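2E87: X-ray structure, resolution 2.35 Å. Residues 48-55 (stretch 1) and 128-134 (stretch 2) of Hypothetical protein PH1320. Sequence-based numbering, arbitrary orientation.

Stretch 1 (48-55) LRVRTVSN
Stretch 2 (128-134) LRRQFYG

Residues 48-55 and 128-134 lie within two longer α-helices that run nearly parallel, their N-to-C directions 10° apart and their axes 10.1 Å apart at closest approach. Phi/psi values cluster near -60/-45, and the register is set by Val50 and Arg129, whose CA atoms lie 6.5 Å apart. No hydrogen bond crosses the interface; packing alone buries 345 Å² in total.

Along the second helix, Leu128 (m, t) is buried but does not reach the first. Arg129 points toward it with chi1 at 146°, between wells, then t and p; its CD meets Arg49 CD at 3.6 Å, so aliphatic portions of two arginines pack together despite their like charges. Arg130 and Gln131 are out of reach.

Phe132 (t, chi2 77°) points toward the first helix and has the largest covered area. Val50 (t) sets CG1 over one ring face, 3.8 Å from the centroid, a CH-pi contact; Val53 (t) CB approaches the edge, 4.0 Å from Phe132 CE2. All three are buried, suiting an apolar ring and branched aliphatic side chains. Phe132 CE2 also lies 3.4 Å from Val50 O, which accepts the helical bond from Ser54 N (3.2 Å).

Tyr133 (m, chi2 45°), partly exposed like Arg49, leaves sideways, but its end comes nearer: Tyr133 CE1 packs 3.7 Å from Val53 CG2, and Tyr133 OH lies 3.5 Å from Arg49 CD (Arg49 m, t, t).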

# COMPACT_ATOMS: atom_id res chain seq x y z
N LEU A 48 0.66 -35.58 23.25
CA LEU A 48 0.20 -35.38 21.89
C LEU A 48 -0.69 -34.15 21.84
O LEU A 48 -0.58 -33.35 20.93
CB LEU A 48 -0.57 -36.61 21.39
CG LEU A 48 -1.21 -36.46 20.00
CD1 LEU A 48 -0.15 -36.21 18.92
CD2 LEU A 48 -2.00 -37.70 19.69
N ARG A 49 -1.57 -34.01 22.83
CA ARG A 49 -2.46 -32.86 22.86
C ARG A 49 -1.66 -31.57 22.95
O ARG A 49 -1.92 -30.62 22.20
CB ARG A 49 -3.41 -32.93 24.05
CG ARG A 49 -4.49 -33.97 23.96
CD ARG A 49 -5.56 -33.70 25.02
NE ARG A 49 -6.69 -34.61 24.92
CZ ARG A 49 -6.68 -35.86 25.35
NH1 ARG A 49 -5.59 -36.35 25.93
NH2 ARG A 49 -7.74 -36.64 25.19
N VAL A 50 -0.69 -31.53 23.86
CA VAL A 50 0.12 -30.33 24.02
C VAL A 50 0.83 -29.94 22.72
O VAL A 50 0.91 -28.77 22.39
CB VAL A 50 1.15 -30.51 25.14
CG1 VAL A 50 2.18 -29.40 25.08
CG2 VAL A 50 0.45 -30.49 26.48
N ARG A 51 1.30 -30.93 21.97
CA ARG A 51 1.99 -30.65 20.72
C ARG A 51 1.05 -30.22 19.61
O ARG A 51 1.40 -29.37 18.80
CB ARG A 51 2.78 -31.88 20.24
CG ARG A 51 3.89 -32.32 21.16
CD ARG A 51 4.99 -32.98 20.35
NE ARG A 51 5.95 -33.68 21.21
CZ ARG A 51 5.73 -34.88 21.73
NH1 ARG A 51 4.59 -35.52 21.48
NH2 ARG A 51 6.66 -35.44 22.50
N THR A 52 -0.13 -30.83 19.56
CA THR A 52 -1.09 -30.51 18.53
C THR A 52 -1.62 -29.08 18.73
O THR A 52 -1.75 -28.32 17.77
CB THR A 52 -2.26 -31.52 18.52
OG1 THR A 52 -1.74 -32.85 18.47
CG2 THR A 52 -3.15 -31.31 17.29
N VAL A 53 -1.91 -28.70 19.96
CA VAL A 53 -2.40 -27.35 20.21
C VAL A 53 -1.30 -26.39 19.82
O VAL A 53 -1.55 -25.40 19.14
CB VAL A 53 -2.74 -27.10 21.68
CG1 VAL A 53 -2.95 -25.58 21.93
CG2 VAL A 53 -3.99 -27.87 22.05
N SER A 54 -0.09 -26.69 20.23
CA SER A 54 1.03 -25.82 19.92
C SER A 54 1.24 -25.64 18.42
O SER A 54 1.43 -24.52 17.94
CB SER A 54 2.32 -26.36 20.54
OG SER A 54 3.39 -25.47 20.31
N ASN A 55 1.17 -26.74 17.67
CA ASN A 55 1.37 -26.67 16.23
C ASN A 55 0.27 -26.00 15.45
O ASN A 55 0.54 -25.27 14.50
CB ASN A 55 1.60 -28.06 15.65
CG ASN A 55 3.05 -28.43 15.66
OD1 ASN A 55 3.58 -28.80 16.71
ND2 ASN A 55 3.71 -28.31 14.51
N LEU A 128 -1.16 -30.71 34.30
CA LEU A 128 -0.20 -30.04 33.45
C LEU A 128 -0.78 -29.75 32.05
O LEU A 128 -0.57 -28.67 31.52
CB LEU A 128 1.10 -30.86 33.36
CG LEU A 128 1.97 -30.94 34.63
CD1 LEU A 128 3.08 -31.97 34.47
CD2 LEU A 128 2.56 -29.57 34.92
N ARG A 129 -1.52 -30.69 31.46
CA ARG A 129 -2.11 -30.41 30.15
C ARG A 129 -3.11 -29.27 30.33
O ARG A 129 -3.20 -28.34 29.52
CB ARG A 129 -2.89 -31.61 29.57
CG ARG A 129 -4.11 -31.12 28.76
CD ARG A 129 -5.07 -32.19 28.28
NE ARG A 129 -5.57 -33.05 29.34
CZ ARG A 129 -6.38 -32.67 30.33
NH1 ARG A 129 -6.81 -31.41 30.42
NH2 ARG A 129 -6.75 -33.57 31.23
N ARG A 130 -3.90 -29.37 31.40
CA ARG A 130 -4.91 -28.37 31.69
C ARG A 130 -4.27 -26.99 31.83
O ARG A 130 -4.81 -26.00 31.35
CB ARG A 130 -5.66 -28.76 32.95
CG ARG A 130 -7.03 -28.14 33.07
CD ARG A 130 -7.71 -28.59 34.36
NE ARG A 130 -7.89 -30.04 34.41
CZ ARG A 130 -7.57 -30.80 35.45
NH1 ARG A 130 -7.05 -30.27 36.55
NH2 ARG A 130 -7.76 -32.11 35.39
N GLN A 131 -3.11 -26.93 32.48
CA GLN A 131 -2.43 -25.65 32.65
C GLN A 131 -1.97 -25.08 31.33
O GLN A 131 -2.11 -23.89 31.08
CB GLN A 131 -1.21 -25.79 33.57
CG GLN A 131 -1.53 -26.01 35.03
CD GLN A 131 -0.28 -25.92 35.88
OE1 GLN A 131 0.36 -24.87 35.93
NE2 GLN A 131 0.06 -27.01 36.56
N PHE A 132 -1.40 -25.94 30.48
CA PHE A 132 -0.91 -25.52 29.18
C PHE A 132 -2.07 -24.92 28.37
O PHE A 132 -1.96 -23.80 27.86
CB PHE A 132 -0.27 -26.70 28.44
CG PHE A 132 0.18 -26.38 27.06
CD1 PHE A 132 1.35 -25.67 26.84
CD2 PHE A 132 -0.59 -26.78 25.96
CE1 PHE A 132 1.76 -25.34 25.54
CE2 PHE A 132 -0.20 -26.46 24.67
CZ PHE A 132 0.98 -25.74 24.45
N TYR A 133 -3.18 -25.65 28.28
CA TYR A 133 -4.35 -25.16 27.57
C TYR A 133 -4.69 -23.78 28.12
O TYR A 133 -4.85 -22.82 27.37
CB TYR A 133 -5.54 -26.10 27.79
CG TYR A 133 -5.66 -27.23 26.79
CD1 TYR A 133 -4.55 -27.97 26.41
CD2 TYR A 133 -6.90 -27.58 26.24
CE1 TYR A 133 -4.66 -29.02 25.50
CE2 TYR A 133 -7.03 -28.64 25.33
CZ TYR A 133 -5.90 -29.34 24.97
OH TYR A 133 -5.97 -30.35 24.05
N GLY A 134 -4.77 -23.68 29.45
CA GLY A 134 -5.08 -22.42 30.09
C GLY A 134 -4.16 -21.30 29.64
O GLY A 134 -4.61 -20.20 29.30